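Long-range contacts in disease resistance protein RRS1 (Arabidopsis thaliana, PDB 4C6S), which acts as a plant disease resistance protein and W-box-binding transcription factor, pairing with RPS4 to recognise bacterial effectors, its TIR domain mediating homo- and heterodimerization: residues C9-E15 with N35-D41; A27-I33 with V136-Y140; K53-A57 with N87-Q91; V93-G99 with L116-S122. All coordinates share one frame; numbering follows the deposited sequence.

Interaction 1. Residues C9-E15 with N35-D41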
# COMPACT_ATOMS: atom_id res chain seq x y z
N CYS A 9 -9.04 0.71 16.35
CA CYS A 9 -8.08 -0.38 16.39
C CYS A 9 -8.17 -1.17 15.10
O CYS A 9 -9.23 -1.70 14.79
CB CYS A 9 -8.31 -1.31 17.58
SG CYS A 9 -7.14 -2.69 17.65
N ILE A 10 -7.07 -1.25 14.36
CA ILE A 10 -7.04 -2.07 13.15
C ILE A 10 -6.39 -3.40 13.47
O ILE A 10 -5.25 -3.43 13.94
CB ILE A 10 -6.17 -1.42 12.07
CG1 ILE A 10 -6.68 -0.01 11.74
CG2 ILE A 10 -6.15 -2.31 10.81
CD1 ILE A 10 -5.64 0.84 11.02
N SER A 11 -7.10 -4.50 13.22
CA SER A 11 -6.51 -5.83 13.41
C SER A 11 -6.23 -6.44 12.04
O SER A 11 -6.99 -6.22 11.10
CB SER A 11 -7.44 -6.73 14.21
OG SER A 11 -8.76 -6.67 13.70
N CYS A 12 -5.13 -7.19 11.93
CA CYS A 12 -4.72 -7.77 10.64
C CYS A 12 -3.77 -8.92 10.84
O CYS A 12 -3.29 -9.17 11.95
CB CYS A 12 -4.05 -6.70 9.75
SG CYS A 12 -2.46 -6.08 10.40
N VAL A 13 -3.48 -9.64 9.75
CA VAL A 13 -2.46 -10.67 9.79
C VAL A 13 -1.10 -10.04 9.45
O VAL A 13 -1.05 -8.94 8.92
CB VAL A 13 -2.78 -11.83 8.84
CG1 VAL A 13 -4.11 -12.48 9.22
CG2 VAL A 13 -2.83 -11.34 7.40
N GLU A 14 -0.01 -10.74 9.76
CA GLU A 14 1.31 -10.12 9.65
C GLU A 14 1.67 -9.77 8.21
O GLU A 14 2.36 -8.78 7.97
CB GLU A 14 2.39 -11.00 10.29
CG GLU A 14 2.61 -12.32 9.58
CD GLU A 14 3.41 -13.30 10.42
OE1 GLU A 14 4.03 -12.86 11.42
OE2 GLU A 14 3.40 -14.51 10.09
N GLU A 15 1.16 -10.55 7.26
CA GLU A 15 1.46 -10.35 5.84
C GLU A 15 1.10 -8.97 5.29
O GLU A 15 1.73 -8.50 4.33
CB GLU A 15 0.77 -11.43 4.97
CG GLU A 15 1.07 -12.87 5.38
CD GLU A 15 0.13 -13.41 6.46
OE1 GLU A 15 0.32 -13.08 7.65
OE2 GLU A 15 -0.80 -14.19 6.13
N ASN A 35 -5.17 5.93 16.05
CA ASN A 35 -5.37 4.51 15.78
C ASN A 35 -4.18 3.67 16.20
O ASN A 35 -3.06 4.19 16.35
CB ASN A 35 -5.74 4.27 14.30
CG ASN A 35 -4.58 4.54 13.35
OD1 ASN A 35 -3.84 3.61 12.97
ND2 ASN A 35 -4.41 5.79 12.95
N VAL A 36 -4.43 2.39 16.44
CA VAL A 36 -3.35 1.47 16.76
C VAL A 36 -3.57 0.24 15.92
O VAL A 36 -4.68 0.01 15.41
CB VAL A 36 -3.33 1.09 18.26
CG1 VAL A 36 -3.21 2.33 19.13
CG2 VAL A 36 -4.59 0.31 18.61
N VAL A 37 -2.52 -0.55 15.74
CA VAL A 37 -2.63 -1.75 14.91
C VAL A 37 -2.31 -2.96 15.77
O VAL A 37 -1.34 -2.95 16.54
CB VAL A 37 -1.68 -1.70 13.69
CG1 VAL A 37 -1.74 -3.00 12.93
CG2 VAL A 37 -2.06 -0.56 12.76
N VAL A 38 -3.15 -3.99 15.66
CA VAL A 38 -2.90 -5.25 16.34
C VAL A 38 -2.74 -6.37 15.31
O VAL A 38 -3.62 -6.60 14.48
CB VAL A 38 -4.04 -5.61 17.30
CG1 VAL A 38 -3.85 -7.02 17.85
CG2 VAL A 38 -4.09 -4.61 18.43
N ASP A 39 -1.59 -7.04 15.37
CA ASP A 39 -1.27 -8.16 14.50
C ASP A 39 -1.84 -9.41 15.15
O ASP A 39 -1.41 -9.79 16.23
CB ASP A 39 0.27 -8.25 14.37
CG ASP A 39 0.76 -9.42 13.52
OD1 ASP A 39 -0.03 -10.33 13.20
OD2 ASP A 39 1.97 -9.44 13.20
N VAL A 40 -2.81 -10.07 14.50
CA VAL A 40 -3.49 -11.21 15.13
C VAL A 40 -2.63 -12.47 15.12
O VAL A 40 -3.02 -13.49 15.69
CB VAL A 40 -4.86 -11.52 14.46
CG1 VAL A 40 -5.80 -10.32 14.55
CG2 VAL A 40 -4.67 -11.93 13.00
N ASP A 41 -1.47 -12.40 14.47
CA ASP A 41 -0.59 -13.57 14.35
C ASP A 41 0.38 -13.69 15.52
O ASP A 41 1.20 -14.61 15.55
CB ASP A 41 0.19 -13.52 13.04
CG ASP A 41 -0.66 -13.86 11.84
OD1 ASP A 41 -1.58 -14.69 11.98
OD2 ASP A 41 -0.41 -13.30 10.75
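Three acidic side chains, E14, E15 and D41, gather where the two parallel strands end, with E15 OE1 only 3.2 Å from D41 OD2 although both are acceptors. What draws D41 in is the backbone: E14 N donates to D41 OD2 over 2.8 Å, an almost straight bond that meets the oxygen on its anti side, 30° out of the carboxylate plane. The other oxygen of D41 forms a salt bridge with K77, which probably eases the crowding of negative charge. D39 prepares the turn; with CG anti to N (chi1 178°), its OD1 takes the N-H of D41 from above the carboxylate plane, an Asx turn. Upstream lies regular parallel pairing, the edge strand 35-39 beside strand 8-12 in the five-stranded sheet of the TIR fold. The carbonyl of I10 receives V38 N at 2.8 Å, and that of C12 receives V40 N at 2.7 Å. On one face C9 SG rests 3.7 Å from V38 CG2, near I54 of helix 51-56. On the other face C12 SG lies 4.1 Å from V37 CG1, and both residues are covered by V21 of helix 20-30. V13 CG1 meets V40 CG2 at 3.9 Å, and F78 of helix 74-82 packs on both valines.

Interaction 2. Residues A27-I33 with V136-Y140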
# COMPACT_ATOMS: atom_id res chain seq x y z
N ALA A 27 -3.45 6.95 6.82
CA ALA A 27 -4.57 7.74 6.29
C ALA A 27 -5.53 8.15 7.41
O ALA A 27 -6.05 9.27 7.43
CB ALA A 27 -5.29 6.98 5.18
N LEU A 28 -5.80 7.23 8.34
CA LEU A 28 -6.61 7.59 9.51
C LEU A 28 -5.95 8.71 10.31
O LEU A 28 -6.62 9.66 10.73
CB LEU A 28 -6.85 6.37 10.40
CG LEU A 28 -7.80 5.32 9.84
CD1 LEU A 28 -7.68 4.04 10.67
CD2 LEU A 28 -9.24 5.84 9.84
N ARG A 29 -4.64 8.60 10.53
CA ARG A 29 -3.94 9.63 11.29
C ARG A 29 -4.00 11.00 10.60
O ARG A 29 -4.15 12.03 11.26
CB ARG A 29 -2.48 9.21 11.50
CG ARG A 29 -1.78 9.97 12.59
CD ARG A 29 -0.29 9.77 12.50
NE ARG A 29 0.24 10.20 11.20
CZ ARG A 29 0.40 11.46 10.83
NH1 ARG A 29 0.07 12.45 11.65
NH2 ARG A 29 0.88 11.75 9.63
N ARG A 30 -3.88 11.01 9.27
CA ARG A 30 -3.95 12.25 8.52
C ARG A 30 -5.31 12.91 8.67
O ARG A 30 -5.43 14.13 8.55
CB ARG A 30 -3.69 12.01 7.03
CG ARG A 30 -2.24 11.79 6.65
CD ARG A 30 -2.04 12.00 5.15
NE ARG A 30 -3.02 11.25 4.37
CZ ARG A 30 -2.82 10.02 3.90
NH1 ARG A 30 -1.66 9.41 4.13
NH2 ARG A 30 -3.76 9.40 3.20
N LYS A 31 -6.31 12.10 8.95
CA LYS A 31 -7.68 12.57 9.06
C LYS A 31 -7.94 13.03 10.48
O LYS A 31 -9.02 13.55 10.79
CB LYS A 31 -8.64 11.42 8.70
CG LYS A 31 -10.06 11.86 8.42
CD LYS A 31 -10.13 12.65 7.11
CE LYS A 31 -11.56 13.00 6.76
NZ LYS A 31 -11.68 13.55 5.37
N GLY A 32 -6.96 12.84 11.35
CA GLY A 32 -7.08 13.27 12.73
C GLY A 32 -7.67 12.18 13.60
O GLY A 32 -8.16 12.44 14.70
N ILE A 33 -7.60 10.94 13.12
CA ILE A 33 -8.18 9.82 13.83
C ILE A 33 -7.09 8.94 14.43
O ILE A 33 -6.39 8.24 13.72
CB ILE A 33 -9.10 9.00 12.91
CG1 ILE A 33 -10.27 9.85 12.42
CG2 ILE A 33 -9.61 7.77 13.62
CD1 ILE A 33 -11.07 9.17 11.31
N VAL A 136 -11.55 5.01 5.29
CA VAL A 136 -11.42 6.24 6.07
C VAL A 136 -12.70 7.09 6.04
O VAL A 136 -13.14 7.58 7.08
CB VAL A 136 -10.20 7.09 5.63
CG1 VAL A 136 -10.21 8.46 6.30
CG2 VAL A 136 -8.91 6.34 5.97
N ARG A 137 -13.31 7.24 4.87
CA ARG A 137 -14.51 8.08 4.77
C ARG A 137 -15.64 7.49 5.61
O ARG A 137 -16.37 8.20 6.30
CB ARG A 137 -14.95 8.23 3.32
CG ARG A 137 -16.30 8.90 3.14
CD ARG A 137 -16.56 9.14 1.66
NE ARG A 137 -16.48 7.89 0.93
CZ ARG A 137 -15.95 7.74 -0.28
NH1 ARG A 137 -15.45 8.79 -0.93
NH2 ARG A 137 -15.93 6.54 -0.84
N ASP A 138 -15.76 6.17 5.56
CA ASP A 138 -16.79 5.45 6.31
C ASP A 138 -16.56 5.64 7.81
O ASP A 138 -17.49 6.04 8.54
CB ASP A 138 -16.74 3.96 5.93
CG ASP A 138 -17.77 3.11 6.66
OD1 ASP A 138 -18.67 3.65 7.33
OD2 ASP A 138 -17.68 1.87 6.54
N VAL A 139 -15.35 5.37 8.29
CA VAL A 139 -15.05 5.50 9.72
C VAL A 139 -15.22 6.95 10.17
O VAL A 139 -15.84 7.22 11.21
CB VAL A 139 -13.63 4.99 10.05
CG1 VAL A 139 -13.25 5.33 11.50
CG2 VAL A 139 -13.57 3.47 9.81
N TYR A 140 -14.71 7.87 9.37
CA TYR A 140 -14.78 9.29 9.71
C TYR A 140 -16.19 9.81 9.84
O TYR A 140 -16.56 10.40 10.85
CB TYR A 140 -14.04 10.11 8.65
CG TYR A 140 -14.14 11.60 8.84
CD1 TYR A 140 -13.55 12.23 9.92
CD2 TYR A 140 -14.81 12.39 7.91
CE1 TYR A 140 -13.64 13.60 10.09
CE2 TYR A 140 -14.90 13.76 8.07
CZ TYR A 140 -14.31 14.36 9.16
OH TYR A 140 -14.39 15.72 9.34
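K31 passes V136 at a slant and then spans the face of the Y140 ring, reaching from the end of one helix to the flank of another. Its CB starts 4.1 Å from V136 CG1. CG, anti to the backbone N (chi1 -165°), stays against the same methyl and comes within 3.8 Å of Y140 CD1. The bend at chi2 (69°) takes CD no nearer the ring, and the next bond brings CE over the face. CE sits almost over the middle of the Y140 ring, 3.5 Å from its centroid and 11° off the normal, a CH-pi contact. NZ passes a little beyond, 4.5 Å from the same centroid yet still over the face, so the ammonium group adds a cation-pi interaction. The lysine chain thus crosses the tyrosine side chain at about a right angle, with its methylene part doing most of the touching. I33 CD1 approaches the same tyrosine near the plane of the ring, at its edge, 4.1 Å from Y140 CB. Deeper in, V136 CG2 touches both A27 CB at 3.8 Å and L28 CD2 at 3.9 Å; the L28 and V136 side chains run antiparallel, flank to flank. The turn at K31-I33 is a Schellman motif closing helix 20-30, with G32 at positive phi, and it brings I33 back toward the tyrosine. Helix 20-30 and the C-terminal helix 128-143 therefore pack against each other beside the sheet, with L28, I33 and V139 all reaching V8 of strand 8-12, and F144 covering I33 and V139.

Interaction 3. Residues K53-A57 with N87-Q91; sequences KIEKA and NNKDQ
With CG anti to the backbone N (chi1 168°) and the chain extended beyond it, Q91 carries its amide to the end of helix 51-56, and the shorter side chain of N88, its CG likewise anti to N, sends its amide the same way. Q91 NE2 then serves two carbonyls: I54 O at 2.8 Å, through a bent bond, and A57 O at 2.9 Å, through a straighter one of 166°. A57 O lies in the plane of the Q91 amide, whereas I54 O is tilted out of it. I54 O has a second donor in A57 N, which closes the last helical turn; the two donors arrive from opposite faces of the carbonyl plane. N88 ND2 bonds to E55 O at 3.1 Å, with the acceptor in its amide plane. Side-chain amides from a distant loop thus bond to three carbonyl oxygens around the end of the helix. In the TIR fold this ties helix 51-56 to the loop that leads from helix 74-82 into strand 92-98. The loop offers both amides from one type I turn, N88 to Q91, closed by Q91 N on N88 O. On the flank of the helix, N87 OD1 lies against the E55 side chain, 3.3 Å from CB, with the carboxylate and amide planes 68° apart; N87 is poorly ordered, so this part of the contact is less well fixed. Behind this end, I54 and A57 rest on C9 of strand 8-12, and C84 packs against I54 and E55.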
# COMPACT_ATOMS: atom_id res chain seq x y z
N LYS A 53 -6.39 -2.56 23.91
CA LYS A 53 -6.40 -1.71 22.72
C LYS A 53 -7.69 -1.92 21.94
O LYS A 53 -8.32 -0.97 21.47
CB LYS A 53 -5.23 -2.04 21.80
CG LYS A 53 -3.83 -1.67 22.29
CD LYS A 53 -2.81 -2.53 21.53
CE LYS A 53 -1.60 -1.76 21.06
NZ LYS A 53 -0.98 -2.42 19.86
N ILE A 54 -8.07 -3.19 21.79
CA ILE A 54 -9.25 -3.54 21.02
C ILE A 54 -10.51 -3.19 21.80
O ILE A 54 -11.41 -2.54 21.29
CB ILE A 54 -9.28 -5.05 20.67
CG1 ILE A 54 -7.94 -5.49 20.06
CG2 ILE A 54 -10.41 -5.36 19.70
CD1 ILE A 54 -7.91 -6.94 19.61
N GLU A 55 -10.55 -3.61 23.06
CA GLU A 55 -11.71 -3.35 23.91
C GLU A 55 -12.04 -1.87 24.05
O GLU A 55 -13.21 -1.49 24.05
CB GLU A 55 -11.50 -4.00 25.28
CG GLU A 55 -11.56 -5.52 25.23
CD GLU A 55 -11.10 -6.17 26.51
OE1 GLU A 55 -10.21 -5.61 27.18
OE2 GLU A 55 -11.63 -7.25 26.85
N LYS A 56 -11.02 -1.03 24.17
CA LYS A 56 -11.24 0.39 24.41
C LYS A 56 -11.46 1.19 23.12
O LYS A 56 -11.80 2.36 23.17
CB LYS A 56 -10.08 1.00 25.19
CG LYS A 56 -9.93 0.49 26.61
CD LYS A 56 -8.96 1.37 27.38
CE LYS A 56 -8.79 0.91 28.82
NZ LYS A 56 -7.73 1.69 29.51
N ALA A 57 -11.25 0.55 21.97
CA ALA A 57 -11.43 1.23 20.68
C ALA A 57 -12.90 1.58 20.42
O ALA A 57 -13.79 0.77 20.69
CB ALA A 57 -10.86 0.39 19.54
N ASN A 87 -17.16 -5.91 25.34
CA ASN A 87 -16.64 -5.08 26.43
C ASN A 87 -16.89 -3.59 26.14
O ASN A 87 -16.45 -2.70 26.88
CB ASN A 87 -15.15 -5.35 26.67
CG ASN A 87 -14.58 -4.61 27.88
OD1 ASN A 87 -13.40 -4.29 27.92
ND2 ASN A 87 -15.44 -4.33 28.86
N ASN A 88 -17.63 -3.33 25.06
CA ASN A 88 -17.85 -1.99 24.55
C ASN A 88 -18.91 -2.02 23.45
O ASN A 88 -18.57 -2.02 22.27
CB ASN A 88 -16.54 -1.45 23.98
CG ASN A 88 -16.57 0.04 23.67
OD1 ASN A 88 -17.62 0.67 23.74
ND2 ASN A 88 -15.42 0.59 23.32
N LYS A 89 -20.20 -2.06 23.81
CA LYS A 89 -21.24 -2.11 22.77
C LYS A 89 -21.50 -0.71 22.17
O LYS A 89 -22.45 -0.51 21.41
CB LYS A 89 -22.51 -2.80 23.29
CG LYS A 89 -23.53 -3.17 22.20
CD LYS A 89 -22.93 -3.95 21.03
CE LYS A 89 -23.90 -3.95 19.84
NZ LYS A 89 -23.75 -5.13 18.94
N ASP A 90 -20.65 0.24 22.52
CA ASP A 90 -20.56 1.50 21.79
C ASP A 90 -19.58 1.33 20.63
O ASP A 90 -19.42 2.22 19.79
CB ASP A 90 -20.07 2.63 22.70
CG ASP A 90 -21.20 3.31 23.45
OD1 ASP A 90 -22.26 3.57 22.84
OD2 ASP A 90 -21.01 3.58 24.65
N GLN A 91 -18.90 0.19 20.60
CA GLN A 91 -17.88 -0.03 19.58
C GLN A 91 -18.47 -0.56 18.29
O GLN A 91 -19.19 -1.56 18.29
CB GLN A 91 -16.81 -1.01 20.09
CG GLN A 91 -15.88 -1.51 19.00
CD GLN A 91 -14.91 -2.55 19.51
OE1 GLN A 91 -14.99 -3.73 19.14
NE2 GLN A 91 -13.98 -2.13 20.34

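Interaction 4. Residues V93-G99 with L116-S122. With NA (sodium ion), chain G; SO4 (sulfate ion), chain F.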
# COMPACT_ATOMS: atom_id res chain seq x y z
N VAL A 93 -17.93 -2.19 14.45
CA VAL A 93 -17.01 -3.08 13.77
C VAL A 93 -17.09 -2.89 12.25
O VAL A 93 -18.17 -2.95 11.66
CB VAL A 93 -17.26 -4.56 14.14
CG1 VAL A 93 -16.28 -5.46 13.41
CG2 VAL A 93 -17.14 -4.75 15.66
N VAL A 94 -15.96 -2.62 11.63
CA VAL A 94 -15.92 -2.48 10.18
C VAL A 94 -15.00 -3.57 9.64
O VAL A 94 -13.92 -3.79 10.20
CB VAL A 94 -15.39 -1.10 9.77
CG1 VAL A 94 -15.30 -0.99 8.25
CG2 VAL A 94 -16.29 -0.01 10.34
N SER A 95 -15.43 -4.27 8.59
CA SER A 95 -14.66 -5.41 8.09
C SER A 95 -14.13 -5.09 6.70
O SER A 95 -14.81 -4.48 5.90
CB SER A 95 -15.52 -6.67 8.02
OG SER A 95 -15.89 -7.09 9.32
N VAL A 96 -12.90 -5.52 6.43
CA VAL A 96 -12.30 -5.26 5.12
C VAL A 96 -11.82 -6.57 4.55
O VAL A 96 -10.95 -7.24 5.14
CB VAL A 96 -11.10 -4.30 5.25
CG1 VAL A 96 -10.49 -4.00 3.88
CG2 VAL A 96 -11.52 -2.97 5.93
N LEU A 97 -12.39 -6.96 3.40
CA LEU A 97 -11.97 -8.19 2.73
C LEU A 97 -10.85 -7.80 1.78
O LEU A 97 -11.11 -7.28 0.69
CB LEU A 97 -13.12 -8.83 1.96
CG LEU A 97 -14.32 -9.23 2.81
CD1 LEU A 97 -15.41 -9.87 1.95
CD2 LEU A 97 -13.87 -10.22 3.88
N TYR A 98 -9.61 -8.02 2.21
CA TYR A 98 -8.47 -7.54 1.45
C TYR A 98 -7.73 -8.68 0.75
O TYR A 98 -7.39 -9.68 1.38
CB TYR A 98 -7.49 -6.76 2.35
CG TYR A 98 -6.32 -6.25 1.55
CD1 TYR A 98 -6.48 -5.16 0.70
CD2 TYR A 98 -5.09 -6.88 1.59
CE1 TYR A 98 -5.42 -4.71 -0.09
CE2 TYR A 98 -4.03 -6.43 0.81
CZ TYR A 98 -4.21 -5.34 -0.01
OH TYR A 98 -3.17 -4.90 -0.78
N GLY A 99 -7.47 -8.53 -0.55
CA GLY A 99 -6.68 -9.51 -1.25
C GLY A 99 -6.90 -9.43 -2.75
O GLY A 99 -7.95 -8.93 -3.18
N LEU A 116 -21.98 -9.48 10.94
CA LEU A 116 -21.27 -8.28 10.50
C LEU A 116 -21.73 -7.85 9.11
O LEU A 116 -21.76 -8.66 8.18
CB LEU A 116 -19.75 -8.52 10.52
CG LEU A 116 -19.19 -8.92 11.89
CD1 LEU A 116 -17.75 -9.37 11.77
CD2 LEU A 116 -19.29 -7.77 12.86
N SER A 117 -22.09 -6.58 8.96
CA SER A 117 -22.69 -6.11 7.72
C SER A 117 -21.97 -4.91 7.11
O SER A 117 -22.25 -4.52 5.98
CB SER A 117 -24.15 -5.75 7.96
OG SER A 117 -24.25 -4.80 9.01
N ARG A 118 -21.05 -4.32 7.87
CA ARG A 118 -20.27 -3.19 7.36
C ARG A 118 -18.98 -3.70 6.76
O ARG A 118 -18.04 -4.07 7.48
CB ARG A 118 -20.00 -2.18 8.47
CG ARG A 118 -21.27 -1.59 9.05
CD ARG A 118 -20.96 -0.53 10.09
NE ARG A 118 -20.20 0.58 9.54
CZ ARG A 118 -19.69 1.56 10.28
NH1 ARG A 118 -19.87 1.55 11.60
NH2 ARG A 118 -19.01 2.55 9.71
N ILE A 119 -18.94 -3.74 5.43
CA ILE A 119 -17.93 -4.49 4.71
C ILE A 119 -17.37 -3.67 3.55
O ILE A 119 -18.12 -3.10 2.74
CB ILE A 119 -18.54 -5.82 4.17
CG1 ILE A 119 -19.14 -6.65 5.30
CG2 ILE A 119 -17.50 -6.62 3.40
CD1 ILE A 119 -19.88 -7.88 4.81
N HIS A 120 -16.04 -3.57 3.50
CA HIS A 120 -15.33 -3.00 2.36
C HIS A 120 -14.55 -4.14 1.72
O HIS A 120 -14.14 -5.07 2.41
CB HIS A 120 -14.36 -1.91 2.84
CG HIS A 120 -15.06 -0.73 3.44
ND1 HIS A 120 -15.41 0.38 2.71
CD2 HIS A 120 -15.49 -0.50 4.71
CE1 HIS A 120 -16.03 1.25 3.49
NE2 HIS A 120 -16.09 0.74 4.71
N GLN A 121 -14.36 -4.11 0.40
CA GLN A 121 -13.67 -5.21 -0.29
C GLN A 121 -12.71 -4.72 -1.36
O GLN A 121 -12.98 -3.75 -2.07
CB GLN A 121 -14.68 -6.13 -1.00
CG GLN A 121 -15.94 -6.47 -0.25
CD GLN A 121 -16.99 -7.07 -1.17
OE1 GLN A 121 -16.66 -7.80 -2.11
NE2 GLN A 121 -18.26 -6.75 -0.92
N SER A 122 -11.59 -5.43 -1.50
CA SER A 122 -10.75 -5.28 -2.69
C SER A 122 -11.59 -5.55 -3.94
O SER A 122 -12.48 -6.42 -3.94
CB SER A 122 -9.60 -6.29 -2.67
OG SER A 122 -8.69 -6.01 -1.62
NA NA G . -15.16 0.42 -0.00
S SO4 F . -16.92 -2.13 -1.82
O1 SO4 F . -15.78 -2.07 -0.91
O2 SO4 F . -17.77 -0.96 -1.64
O3 SO4 F . -17.69 -3.34 -1.51
O4 SO4 F . -16.45 -2.17 -3.20
O HOH W 1 -18.21 -5.63 9.71
O HOH W 2 -20.43 -4.68 11.10
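V94 presents its two methyls to two flat groups of the neighbouring strand. CG2 sits over the centre of one face of the R118 guanidinium, 3.7 Å from CZ, while CG1 meets the H120 ring at its edge, 3.6 Å from CD2. Both polar groups find a further partner in D138 of helix 128-143. The histidine's ring rotation (chi2 -92°) points ND1 away from D138, to a sodium ion in the ring plane 2.7 Å off. E134 also binds the sodium, as does O1 of a sulfate probably taken up from the crystallisation liquor; the same oxygen accepts the backbone N-H of Q121 at 2.8 Å. On the opposite face, L97 and Q121 run alongside each other in one direction, and L97 CD1 packs 4.1 Å from I119 CG2, under W107 and L111 of helix 104-113. Farther along this face, L116 CD2 crosses V93 CG1 obliquely at 3.8 Å. Water 1 joins S95 OG to R118 O. At the far end S122 OG accepts the N-H of G99 at 3.0 Å. Four backbone bonds, such as L97 N to H120 O, join the parallel strands, linked through helix 104-113 in the right-handed beta-alpha-beta crossover at this TIR sheet edge.

How the interactions relate
Interactions 1 and 4 each pair an outermost strand of the parallel sheet with its inner neighbour; their centres lie about 14 Å apart on opposite sides of the chain's centre, and they do not touch. Interactions 2 and 3 lie outside the sheet, one between two helices, the other between a helix end and a loop. Interaction 2 meets interaction 1 where I10 CD1 packs 3.8 Å from L28 CD1, and D138 links it to interaction 4, its OD1 2.6 Å from R118 NH2; helix 128-143 thus probably helps to orient the sodium-binding histidine. Interaction 3 backs onto interaction 1, A57 CB lying 3.6 Å from C9 CB, and it leads in sequence directly into interaction 4.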